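Local coordinates for pyruvate kinase (Pyrobaculum aerophilum, PDB 3QTG), which catalyses the last step of glycolysis, the interconversion of phosphoenolpyruvate plus ADP with pyruvate plus ATP, using a divalent metal cation, at residues E34-K37 with F38-V42; E56-F59 with R60-V64; A125-Q128 with N129-I132; D210-S213 with V214-L217; Q270-I273 with V274-L278. One frame throughout, in Å; residues are numbered along the deposited sequence.

Contact 1 (E34-K37 with F38-V42); sequences ELIK and FLDLV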
loop_
_atom_site.group_PDB
_atom_site.type_symbol
_atom_site.label_atom_id
_atom_site.label_comp_id
_atom_site.label_asym_id
_atom_site.label_seq_id
_atom_site.Cartn_x
_atom_site.Cartn_y
_atom_site.Cartn_z
ATOM N N GLU A 34 -8.494 52.276 -6.296
ATOM C CA GLU A 34 -7.391 51.463 -5.783
ATOM C C GLU A 34 -7.932 50.399 -4.844
ATOM O O GLU A 34 -7.454 49.270 -4.843
ATOM C CB GLU A 34 -6.404 52.334 -4.982
ATOM C CG GLU A 34 -5.519 53.307 -5.769
ATOM C CD GLU A 34 -4.602 54.142 -4.857
ATOM O OE1 GLU A 34 -5.112 55.009 -4.114
ATOM O OE2 GLU A 34 -3.369 53.929 -4.880
ATOM N N LEU A 35 -8.948 50.776 -4.063
ATOM C CA LEU A 35 -9.593 49.879 -3.111
ATOM C C LEU A 35 -10.235 48.679 -3.809
ATOM O O LEU A 35 -10.085 47.541 -3.356
ATOM C CB LEU A 35 -10.618 50.630 -2.256
ATOM C CG LEU A 35 -11.268 49.841 -1.109
ATOM C CD1 LEU A 35 -10.240 49.400 -0.066
ATOM C CD2 LEU A 35 -12.401 50.650 -0.469
ATOM N N ILE A 36 -10.930 48.934 -4.917
ATOM C CA ILE A 36 -11.549 47.863 -5.703
ATOM C C ILE A 36 -10.503 46.829 -6.141
ATOM O O ILE A 36 -10.688 45.626 -5.937
ATOM C CB ILE A 36 -12.314 48.408 -6.945
ATOM C CG1 ILE A 36 -13.566 49.186 -6.512
ATOM C CG2 ILE A 36 -12.681 47.269 -7.897
ATOM C CD1 ILE A 36 -14.324 49.845 -7.656
ATOM N N LYS A 37 -9.411 47.307 -6.735
ATOM C CA LYS A 37 -8.352 46.434 -7.239
ATOM C C LYS A 37 -7.646 45.653 -6.114
ATOM O O LYS A 37 -7.096 44.585 -6.356
ATOM C CB LYS A 37 -7.345 47.229 -8.090
ATOM C CG LYS A 37 -7.881 47.657 -9.463
ATOM C CD LYS A 37 -8.107 46.459 -10.411
ATOM C CE LYS A 37 -8.662 46.880 -11.801
ATOM N NZ LYS A 37 -10.149 47.033 -11.832
ATOM N N PHE A 38 -7.688 46.202 -4.900
ATOM C CA PHE A 38 -7.117 45.575 -3.703
ATOM C C PHE A 38 -8.002 44.422 -3.184
ATOM O O PHE A 38 -7.511 43.308 -2.910
ATOM C CB PHE A 38 -6.921 46.641 -2.615
ATOM C CG PHE A 38 -6.319 46.119 -1.343
ATOM C CD1 PHE A 38 -4.941 46.023 -1.205
ATOM C CD2 PHE A 38 -7.128 45.743 -0.279
ATOM C CE1 PHE A 38 -4.368 45.545 -0.038
ATOM C CE2 PHE A 38 -6.566 45.262 0.897
ATOM C CZ PHE A 38 -5.173 45.164 1.019
ATOM N N LEU A 39 -9.302 44.695 -3.071
ATOM C CA LEU A 39 -10.267 43.726 -2.563
ATOM C C LEU A 39 -10.569 42.621 -3.564
ATOM O O LEU A 39 -10.987 41.526 -3.175
ATOM C CB LEU A 39 -11.551 44.430 -2.101
ATOM C CG LEU A 39 -11.352 45.353 -0.889
ATOM C CD1 LEU A 39 -12.609 46.115 -0.541
ATOM C CD2 LEU A 39 -10.848 44.577 0.333
ATOM N N ASP A 40 -10.373 42.921 -4.850
ATOM C CA ASP A 40 -10.459 41.928 -5.923
ATOM C C ASP A 40 -9.414 40.828 -5.755
ATOM O O ASP A 40 -9.528 39.754 -6.339
ATOM C CB ASP A 40 -10.234 42.588 -7.284
ATOM C CG ASP A 40 -11.490 43.266 -7.846
ATOM O OD1 ASP A 40 -12.594 43.204 -7.234
ATOM O OD2 ASP A 40 -11.352 43.874 -8.933
ATOM N N LEU A 41 -8.389 41.117 -4.970
ATOM C CA LEU A 41 -7.266 40.215 -4.815
ATOM C C LEU A 41 -7.242 39.521 -3.458
ATOM O O LEU A 41 -6.271 38.825 -3.142
ATOM C CB LEU A 41 -5.936 40.950 -5.084
ATOM C CG LEU A 41 -5.635 41.220 -6.565
ATOM C CD1 LEU A 41 -4.579 42.322 -6.746
ATOM C CD2 LEU A 41 -5.212 39.945 -7.297
ATOM N N VAL A 42 -8.288 39.723 -2.657
ATOM C CA VAL A 42 -8.385 39.078 -1.339
ATOM C C VAL A 42 -9.650 38.233 -1.215
ATOM O O VAL A 42 -10.620 38.420 -1.966
ATOM C CB VAL A 42 -8.227 40.084 -0.131
ATOM C CG1 VAL A 42 -7.071 41.022 -0.373
ATOM C CG2 VAL A 42 -9.530 40.897 0.136
#
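Leu35 and Leu39, one helical turn apart, meet on helix 32-39, an outer helix of the TIM barrel between strands 18-22 and 44-48. Backbone hydrogen bonds set the frame. Leu39 N binds Leu35 O at 3.0 Å and Asp40 N binds Ile36 O at 2.9 Å. Phe38 N binds Glu34 O less straight, at 135°, and makes a weak second bond to Leu35 O. A type I beta turn spans Leu39 to Val42, and Leu41 N is bonded to Phe38 O.

The apolar contact is small. Leu35 CG lies 4.0 Å from Leu39 CD1, and the two side chains cross obliquely. The Phe38 ring leads away from residues 34-37. Its CG is anti to the backbone N (chi1 -179°), and the ring packs on Pro331 and Val335 of helix 331-343 and on Ala21 of strand 18-22. Leu41 reaches the same helix at Val335 and Ser339.

Asp40 meets an apolar, a polar and a charged neighbour. Its side chain runs alongside that of Ile36, pointing the same way, with Asp40 OD2 3.8 Å from Ile36 CG2. OD1 is hydrogen-bonded to Tyr67 OH, which ties this stretch to helix 54-71. Lys37 bends at chi2 and chi4 and brings its ammonium group near the same carboxylate. The opposite charges probably attract, though Lys37 NZ stays 4.5 Å from Asp40 OD2, beyond a salt bridge.

Contact 2 (E56-F59 with R60-V64); sequences EVKF and RIEAV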
loop_
_atom_site.group_PDB
_atom_site.type_symbol
_atom_site.label_atom_id
_atom_site.label_comp_id
_atom_site.label_asym_id
_atom_site.label_seq_id
_atom_site.Cartn_x
_atom_site.Cartn_y
_atom_site.Cartn_z
ATOM N N GLU A 56 -13.152 53.124 13.318
ATOM C CA GLU A 56 -12.281 52.591 12.263
ATOM C C GLU A 56 -12.746 51.187 11.840
ATOM O O GLU A 56 -12.829 50.886 10.651
ATOM C CB GLU A 56 -10.836 52.543 12.736
ATOM C CG GLU A 56 -10.173 53.900 12.844
ATOM C CD GLU A 56 -8.742 53.798 13.319
ATOM O OE1 GLU A 56 -8.395 52.796 13.990
ATOM O OE2 GLU A 56 -7.959 54.721 13.018
ATOM N N VAL A 57 -13.052 50.345 12.826
ATOM C CA VAL A 57 -13.608 49.016 12.590
ATOM C C VAL A 57 -14.906 49.119 11.796
ATOM O O VAL A 57 -15.058 48.458 10.771
ATOM C CB VAL A 57 -13.876 48.261 13.911
ATOM C CG1 VAL A 57 -14.459 46.902 13.636
ATOM C CG2 VAL A 57 -12.606 48.122 14.715
ATOM N N LYS A 58 -15.819 49.968 12.272
ATOM C CA LYS A 58 -17.129 50.177 11.655
ATOM C C LYS A 58 -17.035 50.598 10.186
ATOM O O LYS A 58 -17.705 50.010 9.335
ATOM C CB LYS A 58 -17.946 51.205 12.471
ATOM C CG LYS A 58 -19.409 51.310 12.088
ATOM C CD LYS A 58 -20.217 52.125 13.132
ATOM C CE LYS A 58 -21.644 52.373 12.666
ATOM N NZ LYS A 58 -22.402 51.106 12.414
ATOM N N PHE A 59 -16.209 51.612 9.911
ATOM C CA PHE A 59 -15.999 52.174 8.566
ATOM C C PHE A 59 -15.282 51.219 7.600
ATOM O O PHE A 59 -15.572 51.217 6.401
ATOM C CB PHE A 59 -15.268 53.534 8.672
ATOM C CG PHE A 59 -14.169 53.744 7.642
ATOM C CD1 PHE A 59 -12.833 53.486 7.964
ATOM C CD2 PHE A 59 -14.463 54.231 6.364
ATOM C CE1 PHE A 59 -11.809 53.682 7.027
ATOM C CE2 PHE A 59 -13.443 54.426 5.411
ATOM C CZ PHE A 59 -12.113 54.147 5.747
ATOM N N ARG A 60 -14.339 50.429 8.115
ATOM C CA ARG A 60 -13.617 49.450 7.289
ATOM C C ARG A 60 -14.549 48.303 6.867
ATOM O O ARG A 60 -14.613 47.934 5.690
ATOM C CB ARG A 60 -12.373 48.925 8.018
ATOM C CG ARG A 60 -11.216 49.935 8.074
ATOM C CD ARG A 60 -10.191 49.598 9.149
ATOM N NE ARG A 60 -9.143 50.626 9.261
ATOM C CZ ARG A 60 -8.230 50.673 10.227
ATOM N NH1 ARG A 60 -8.202 49.750 11.175
ATOM N NH2 ARG A 60 -7.322 51.640 10.246
ATOM N N ILE A 61 -15.281 47.766 7.838
ATOM C CA ILE A 61 -16.280 46.744 7.591
ATOM C C ILE A 61 -17.327 47.217 6.582
ATOM O O ILE A 61 -17.654 46.479 5.648
ATOM C CB ILE A 61 -16.929 46.262 8.909
ATOM C CG1 ILE A 61 -15.879 45.515 9.746
ATOM C CG2 ILE A 61 -18.189 45.417 8.627
ATOM C CD1 ILE A 61 -16.409 44.749 10.956
ATOM N N GLU A 62 -17.823 48.447 6.748
ATOM C CA GLU A 62 -18.779 49.040 5.785
ATOM C C GLU A 62 -18.236 49.096 4.350
ATOM O O GLU A 62 -18.950 48.796 3.400
ATOM C CB GLU A 62 -19.231 50.444 6.238
ATOM C CG GLU A 62 -20.428 50.457 7.195
ATOM C CD GLU A 62 -20.554 51.777 7.953
ATOM O OE1 GLU A 62 -19.554 52.209 8.563
ATOM O OE2 GLU A 62 -21.651 52.389 7.952
ATOM N N ALA A 63 -16.979 49.493 4.197
ATOM C CA ALA A 63 -16.333 49.513 2.884
ATOM C C ALA A 63 -16.187 48.095 2.292
ATOM O O ALA A 63 -16.310 47.886 1.074
ATOM C CB ALA A 63 -14.970 50.188 2.984
ATOM N N VAL A 64 -15.932 47.127 3.170
ATOM C CA VAL A 64 -15.825 45.722 2.768
ATOM C C VAL A 64 -17.177 45.205 2.258
ATOM O O VAL A 64 -17.253 44.623 1.173
ATOM C CB VAL A 64 -15.274 44.857 3.943
ATOM C CG1 VAL A 64 -15.566 43.346 3.748
ATOM C CG2 VAL A 64 -13.783 45.143 4.140
#
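Residues Glu56 to Val64 form a regular alpha-helix in which Arg60, Ile61, Glu62 and Ala63 each give their N-H to the carbonyl four residues back; the bond from Ile61 N to Val57 O is the straightest, at 170°. The helix, 54-71, is the crossover of the beta-alpha-beta unit between barrel strands 44-48 and 76-80.

Arg60 runs alongside Glu56, pointing the same way. Its chain is extended from CG to NE and passes close by the Glu56 oxygen, with Arg60 CG 3.2 Å from Glu56 O. The guanidinium lies with one face against Glu56 CB. The carboxylate stacks on it, the planes 27° apart. No N-H points at Glu56 OE1, 4.1 Å from Arg60 NH2, so any attraction is probably of charge alone. Each group has its own partner: Arg60 NH2 forms a salt bridge with Asp28, and Glu56 OE1 accepts from Ser53 N.

On the barrel side, Val57 and Ile61 lie side by side, Val57 CG1 4.0 Å from Ile61 CD1, and both touch Ile47. Val57 also reaches Leu49, which probably binds ATP. On the exposed side, Glu62 crosses Lys58; Glu62 OE1 lies 3.6 Å from Lys58 CG and, without a hydrogen bond, 3.0 Å from Lys58 O.

Contact 3 (A125-Q128 with N129-I132); sequences AVEQ and NDVI
Asp130 points its carboxylate back at the backbone of Glu127. Its CG is anti to the carbonyl carbon, which puts Asp130 OD2 2.8 Å from Glu127 N in a nearly straight hydrogen bond of 164°. The N-H meets OD2 on the anti side, well out of the carboxylate plane. In the other direction, Asp130 N binds Glu127 O at 3.1 Å, coming from above the carbonyl plane. The main chain and the carboxylate of one aspartate thus grip both polar groups of Glu127's backbone.

The Glu127 carboxylate lies near that of Asp130. Glu127 OE1 is 4.4 Å from Asp130 OD2. Two like charges so close would be expected to repel, but Lys172 forms salt bridges with both oxygens. Its NZ also bonds to Ala125 O, so the lysine joins the end of helix 120-125 to the turn just before strand 131-134.

The motif is a type II beta turn from Glu127 to Asp130. It links helix 120-125 to strand 131-134 in the mixed beta-sheet that stands apart from the TIM barrel. Asn129 takes the third turn position with a positive phi of 79°, as a type II turn requires.

Gln128 and Asn129, at the exposed corner, lie side by side and point the same way. Their amide planes are 50° apart, and the nearest approach of the two side chains is Gln128 CG to Asn129 OD1 at 4.2 Å. Val126 faces inward instead, packing on Val143, Ile151 and Val169 of the sheet.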
loop_
_atom_site.group_PDB
_atom_site.type_symbol
_atom_site.label_atom_id
_atom_site.label_comp_id
_atom_site.label_asym_id
_atom_site.label_seq_id
_atom_site.Cartn_x
_atom_site.Cartn_y
_atom_site.Cartn_z
ATOM N N ALA A 125 6.751 33.655 36.320
ATOM C CA ALA A 125 7.262 33.041 35.086
ATOM C C ALA A 125 8.801 33.049 34.957
ATOM O O ALA A 125 9.370 32.222 34.236
ATOM C CB ALA A 125 6.629 33.704 33.863
ATOM N N VAL A 126 9.464 33.984 35.639
ATOM C CA VAL A 126 10.892 34.229 35.455
ATOM C C VAL A 126 11.782 33.407 36.400
ATOM O O VAL A 126 11.547 33.351 37.617
ATOM C CB VAL A 126 11.248 35.762 35.564
ATOM C CG1 VAL A 126 12.765 35.979 35.592
ATOM C CG2 VAL A 126 10.629 36.559 34.414
ATOM N N GLU A 127 12.802 32.778 35.810
ATOM C CA GLU A 127 13.863 32.087 36.545
ATOM C C GLU A 127 15.221 32.653 36.132
ATOM O O GLU A 127 15.350 33.314 35.094
ATOM C CB GLU A 127 13.848 30.579 36.237
ATOM C CG GLU A 127 12.551 29.877 36.565
ATOM C CD GLU A 127 12.529 28.445 36.043
ATOM O OE1 GLU A 127 12.461 28.242 34.801
ATOM O OE2 GLU A 127 12.591 27.511 36.889
ATOM N N GLN A 128 16.235 32.356 36.935
ATOM C CA GLN A 128 17.617 32.673 36.577
ATOM C C GLN A 128 18.011 32.107 35.216
ATOM O O GLN A 128 17.695 30.965 34.898
ATOM C CB GLN A 128 18.568 32.154 37.636
ATOM C CG GLN A 128 19.829 32.977 37.718
ATOM C CD GLN A 128 20.747 32.487 38.785
ATOM O OE1 GLN A 128 20.338 32.286 39.929
ATOM N NE2 GLN A 128 22.009 32.269 38.421
ATOM N N ASN A 129 18.697 32.932 34.428
ATOM C CA ASN A 129 19.123 32.625 33.044
ATOM C C ASN A 129 18.054 32.757 31.967
ATOM O O ASN A 129 18.357 32.557 30.797
ATOM C CB ASN A 129 19.855 31.273 32.920
ATOM C CG ASN A 129 21.057 31.183 33.835
ATOM O OD1 ASN A 129 21.106 30.330 34.732
ATOM N ND2 ASN A 129 22.022 32.085 33.644
ATOM N N ASP A 130 16.830 33.127 32.350
ATOM C CA ASP A 130 15.810 33.484 31.365
ATOM C C ASP A 130 16.195 34.789 30.722
ATOM O O ASP A 130 16.915 35.586 31.330
ATOM C CB ASP A 130 14.433 33.670 32.010
ATOM C CG ASP A 130 13.665 32.377 32.138
ATOM O OD1 ASP A 130 13.905 31.447 31.323
ATOM O OD2 ASP A 130 12.821 32.292 33.054
ATOM N N VAL A 131 15.676 35.020 29.521
ATOM C CA VAL A 131 15.905 36.257 28.780
ATOM C C VAL A 131 14.588 37.048 28.651
ATOM O O VAL A 131 13.555 36.523 28.202
ATOM C CB VAL A 131 16.495 35.978 27.386
ATOM C CG1 VAL A 131 16.673 37.268 26.592
ATOM C CG2 VAL A 131 17.838 35.169 27.506
ATOM N N ILE A 132 14.652 38.312 29.060
ATOM C CA ILE A 132 13.517 39.201 29.062
ATOM C C ILE A 132 13.574 40.041 27.788
ATOM O O ILE A 132 14.624 40.560 27.443
ATOM C CB ILE A 132 13.555 40.102 30.314
ATOM C CG1 ILE A 132 13.261 39.271 31.571
ATOM C CG2 ILE A 132 12.579 41.280 30.178
ATOM C CD1 ILE A 132 13.735 39.958 32.803
#

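Contact 4 (D210-S213 with V214-L217); sequences DVDS and VRSL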
loop_
_atom_site.group_PDB
_atom_site.type_symbol
_atom_site.label_atom_id
_atom_site.label_comp_id
_atom_site.label_asym_id
_atom_site.label_seq_id
_atom_site.Cartn_x
_atom_site.Cartn_y
_atom_site.Cartn_z
ATOM N N ASP A 210 -9.466 28.517 28.149
ATOM C CA ASP A 210 -9.276 29.852 27.568
ATOM C C ASP A 210 -10.153 30.087 26.331
ATOM O O ASP A 210 -10.802 31.127 26.202
ATOM C CB ASP A 210 -7.810 30.040 27.183
ATOM C CG ASP A 210 -6.920 30.370 28.376
ATOM O OD1 ASP A 210 -7.433 30.858 29.405
ATOM O OD2 ASP A 210 -5.695 30.159 28.269
ATOM N N VAL A 211 -10.163 29.105 25.432
ATOM C CA VAL A 211 -10.948 29.177 24.198
ATOM C C VAL A 211 -12.465 29.213 24.489
ATOM O O VAL A 211 -13.184 30.052 23.946
ATOM C CB VAL A 211 -10.576 28.023 23.228
ATOM C CG1 VAL A 211 -11.305 28.166 21.904
ATOM C CG2 VAL A 211 -9.073 27.997 22.994
ATOM N N ASP A 212 -12.912 28.311 25.362
ATOM C CA ASP A 212 -14.307 28.222 25.815
ATOM C C ASP A 212 -14.832 29.517 26.448
ATOM O O ASP A 212 -16.008 29.855 26.291
ATOM C CB ASP A 212 -14.471 27.080 26.832
ATOM C CG ASP A 212 -14.273 25.692 26.223
ATOM O OD1 ASP A 212 -14.015 25.564 24.997
ATOM O OD2 ASP A 212 -14.372 24.708 26.996
ATOM N N SER A 213 -13.962 30.225 27.166
ATOM C CA SER A 213 -14.323 31.491 27.812
ATOM C C SER A 213 -14.639 32.555 26.793
ATOM O O SER A 213 -15.563 33.334 26.973
ATOM C CB SER A 213 -13.193 31.977 28.707
ATOM O OG SER A 213 -13.022 31.065 29.773
ATOM N N VAL A 214 -13.861 32.592 25.716
ATOM C CA VAL A 214 -14.147 33.524 24.632
ATOM C C VAL A 214 -15.431 33.073 23.914
ATOM O O VAL A 214 -16.251 33.902 23.528
ATOM C CB VAL A 214 -12.938 33.695 23.676
ATOM C CG1 VAL A 214 -13.296 34.571 22.471
ATOM C CG2 VAL A 214 -11.768 34.313 24.434
ATOM N N ARG A 215 -15.621 31.761 23.783
ATOM C CA ARG A 215 -16.831 31.245 23.147
ATOM C C ARG A 215 -18.104 31.646 23.892
ATOM O O ARG A 215 -19.066 32.100 23.265
ATOM C CB ARG A 215 -16.764 29.732 22.929
ATOM C CG ARG A 215 -16.113 29.341 21.621
ATOM C CD ARG A 215 -16.663 28.013 21.081
ATOM N NE ARG A 215 -15.891 27.543 19.920
ATOM C CZ ARG A 215 -14.879 26.691 20.016
ATOM N NH1 ARG A 215 -14.533 26.207 21.208
ATOM N NH2 ARG A 215 -14.216 26.312 18.933
ATOM N N SER A 216 -18.088 31.510 25.221
ATOM C CA SER A 216 -19.224 31.898 26.084
ATOM C C SER A 216 -19.473 33.394 26.053
ATOM O O SER A 216 -20.617 33.826 25.998
ATOM C CB SER A 216 -18.998 31.484 27.541
ATOM O OG SER A 216 -18.405 30.212 27.638
ATOM N N LEU A 217 -18.403 34.183 26.115
ATOM C CA LEU A 217 -18.521 35.624 25.966
ATOM C C LEU A 217 -19.142 36.037 24.620
ATOM O O LEU A 217 -20.024 36.906 24.592
ATOM C CB LEU A 217 -17.169 36.314 26.174
ATOM C CG LEU A 217 -17.215 37.834 25.967
ATOM C CD1 LEU A 217 -18.090 38.509 27.037
ATOM C CD2 LEU A 217 -15.805 38.443 25.915
#
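Arg215 reaches back along helix 208-220 toward Val211 and Asp212. Arg215 CB lies 3.4 Å from Asp212 O, and Arg215 CG is 3.8 Å from Val211 O. The chain then runs extended to NE beside Val211, both side chains pointing the same way. At the tip, NH1 meets two neighbours. Arg215 NH1 is 3.8 Å from Val211 CG1, and Asp212 OD1 lies at the guanidinium edge, near its plane, 3.9 Å from Arg215 NH1. This second pair is a long salt bridge, with the carboxylate turned 47° from the guanidinium. NH2 goes to Asp248 in a salt bridge and to Cys246 O in a hydrogen bond.

The helix is the crossover between barrel strands 199-202 and 226-231 of the TIM barrel. Val211 packs on both strands, at Ile202 and Val229.

Asp212 O accepts twice from Ser216. Ser216 N lies 2.9 Å and Ser216 OG 2.8 Å from Asp212 O, on opposite faces of the carbonyl plane. With chi1 at -40°, OG is turned back toward that oxygen.

The chemistry is thus divided. The serine hydroxyl donates within its own helix, while the arginine probably owes more of its hold to Asp248 and Cys246 than to the distant Asp212.

Contact 5 (Q270-I273 with V274-L278); sequences QRRI and VHTSL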
loop_
_atom_site.group_PDB
_atom_site.type_symbol
_atom_site.label_atom_id
_atom_site.label_comp_id
_atom_site.label_asym_id
_atom_site.label_seq_id
_atom_site.Cartn_x
_atom_site.Cartn_y
_atom_site.Cartn_z
ATOM N N GLN A 270 6.256 25.456 12.702
ATOM C CA GLN A 270 5.247 25.709 11.678
ATOM C C GLN A 270 4.738 24.400 11.070
ATOM O O GLN A 270 3.531 24.180 10.949
ATOM C CB GLN A 270 5.812 26.595 10.565
ATOM C CG GLN A 270 4.812 26.824 9.424
ATOM C CD GLN A 270 5.296 27.830 8.385
ATOM O OE1 GLN A 270 5.919 28.849 8.720
ATOM N NE2 GLN A 270 5.017 27.551 7.120
ATOM N N ARG A 271 5.666 23.532 10.677
ATOM C CA ARG A 271 5.281 22.261 10.080
ATOM C C ARG A 271 4.433 21.446 11.050
ATOM O O ARG A 271 3.402 20.911 10.662
ATOM C CB ARG A 271 6.527 21.486 9.634
ATOM C CG ARG A 271 6.236 20.261 8.854
ATOM C CD ARG A 271 7.505 19.430 8.661
ATOM N NE ARG A 271 8.363 19.969 7.615
ATOM C CZ ARG A 271 9.434 19.340 7.138
ATOM N NH1 ARG A 271 9.781 18.153 7.621
ATOM N NH2 ARG A 271 10.156 19.893 6.172
ATOM N N ARG A 272 4.846 21.371 12.313
ATOM C CA ARG A 272 4.090 20.605 13.301
ATOM C C ARG A 272 2.670 21.166 13.559
ATOM O O ARG A 272 1.718 20.394 13.699
ATOM C CB ARG A 272 4.891 20.405 14.606
ATOM C CG ARG A 272 4.034 19.943 15.806
ATOM C CD ARG A 272 4.852 19.195 16.912
ATOM N NE ARG A 272 5.564 20.111 17.819
ATOM C CZ ARG A 272 6.839 20.497 17.678
ATOM N NH1 ARG A 272 7.574 20.058 16.655
ATOM N NH2 ARG A 272 7.379 21.334 18.562
ATOM N N ILE A 273 2.522 22.490 13.601
ATOM C CA ILE A 273 1.185 23.087 13.740
ATOM C C ILE A 273 0.273 22.749 12.551
ATOM O O ILE A 273 -0.910 22.402 12.728
ATOM C CB ILE A 273 1.211 24.630 13.953
ATOM C CG1 ILE A 273 1.948 25.006 15.260
ATOM C CG2 ILE A 273 -0.228 25.153 13.975
ATOM C CD1 ILE A 273 2.577 26.409 15.286
ATOM N N VAL A 274 0.835 22.878 11.344
ATOM C CA VAL A 274 0.120 22.607 10.087
ATOM C C VAL A 274 -0.263 21.117 9.962
ATOM O O VAL A 274 -1.423 20.808 9.717
ATOM C CB VAL A 274 0.917 23.072 8.843
ATOM C CG1 VAL A 274 0.188 22.668 7.539
ATOM C CG2 VAL A 274 1.132 24.595 8.875
ATOM N N HIS A 275 0.691 20.217 10.174
ATOM C CA HIS A 275 0.415 18.773 10.207
ATOM C C HIS A 275 -0.695 18.402 11.219
ATOM O O HIS A 275 -1.626 17.683 10.901
ATOM C CB HIS A 275 1.714 18.003 10.468
ATOM C CG HIS A 275 2.618 17.932 9.266
ATOM N ND1 HIS A 275 2.450 18.740 8.153
ATOM C CD2 HIS A 275 3.702 17.155 9.006
ATOM C CE1 HIS A 275 3.389 18.458 7.264
ATOM N NE2 HIS A 275 4.163 17.501 7.757
ATOM N N THR A 276 -0.619 18.947 12.424
ATOM C CA THR A 276 -1.625 18.683 13.437
ATOM C C THR A 276 -3.025 19.180 13.075
ATOM O O THR A 276 -4.016 18.454 13.286
ATOM C CB THR A 276 -1.146 19.202 14.797
ATOM O OG1 THR A 276 0.108 18.579 15.080
ATOM C CG2 THR A 276 -2.133 18.880 15.907
ATOM N N SER A 277 -3.111 20.374 12.502
ATOM C CA SER A 277 -4.403 20.933 12.100
ATOM C C SER A 277 -5.054 20.137 10.977
ATOM O O SER A 277 -6.244 19.898 11.035
ATOM C CB SER A 277 -4.305 22.417 11.685
ATOM O OG SER A 277 -3.754 23.203 12.720
ATOM N N LEU A 278 -4.262 19.756 9.968
ATOM C CA LEU A 278 -4.721 18.924 8.859
ATOM C C LEU A 278 -5.202 17.563 9.342
ATOM O O LEU A 278 -6.281 17.142 8.950
ATOM C CB LEU A 278 -3.650 18.787 7.756
ATOM C CG LEU A 278 -3.309 20.047 6.938
ATOM C CD1 LEU A 278 -2.026 19.886 6.153
ATOM C CD2 LEU A 278 -4.436 20.345 5.982
#
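The His275 imidazole carries Arg271 CG over one face, offset toward the rim on the NE2 and CE1 side. This is a CH-pi contact along one turn of helix 266-279, an outer helix of the TIM barrel between strands 249-253 and 284-287. Arg271 CG is 3.8 Å from the His275 ring centroid, 19° off the normal. The two side chains run alongside each other. The Arg271 chain bends at chi3, and its guanidinium ends 21° from the ring plane. That group belongs to the subunit interface: NH2 bonds to Ser313 OG and NH1 to Glu346 O, both of the second subunit. His275 also packs on Gln348 of that subunit.

In the backbone, His275 N binds Arg271 O at 2.8 Å in an almost straight bond of 173°.

Ile273 and Val274 face the barrel and touch Ile284, while Gln270 bonds to Arg254 and Thr311. Two carbonyls of this turn are gripped twice. Ile273 O accepts Ser277 N and Ser277 OG, both at 3.0 Å. Arg272 O takes Thr276 N at 3.0 Å from one face of its plane, and Thr276 OG1 at 2.8 Å from the opposite face.

In the fold
Contacts 1, 2, 4 and 5 lie on helices round the TIM barrel, whereas contact 3 is a turn leading into the separate mixed sheet, about 46 Å from contact 1 between centres. Contacts 1 and 2 sit on neighbouring helices, their nearest atoms about 4 Å apart. Contact 5 is about 30 Å from contact 1, centre to centre, on the opposite side of the chain's centre, and is the one that meets a second subunit. Four contacts lie near probable active-site residues: between side chains, Phe38 is about 10 Å from Arg46 (substrate), Val57 about 4 Å from Leu49 (ATP), Val211 about 10 Å from Lys230 (transition state) and Ile273 about 9 Å from Glu232 (magnesium).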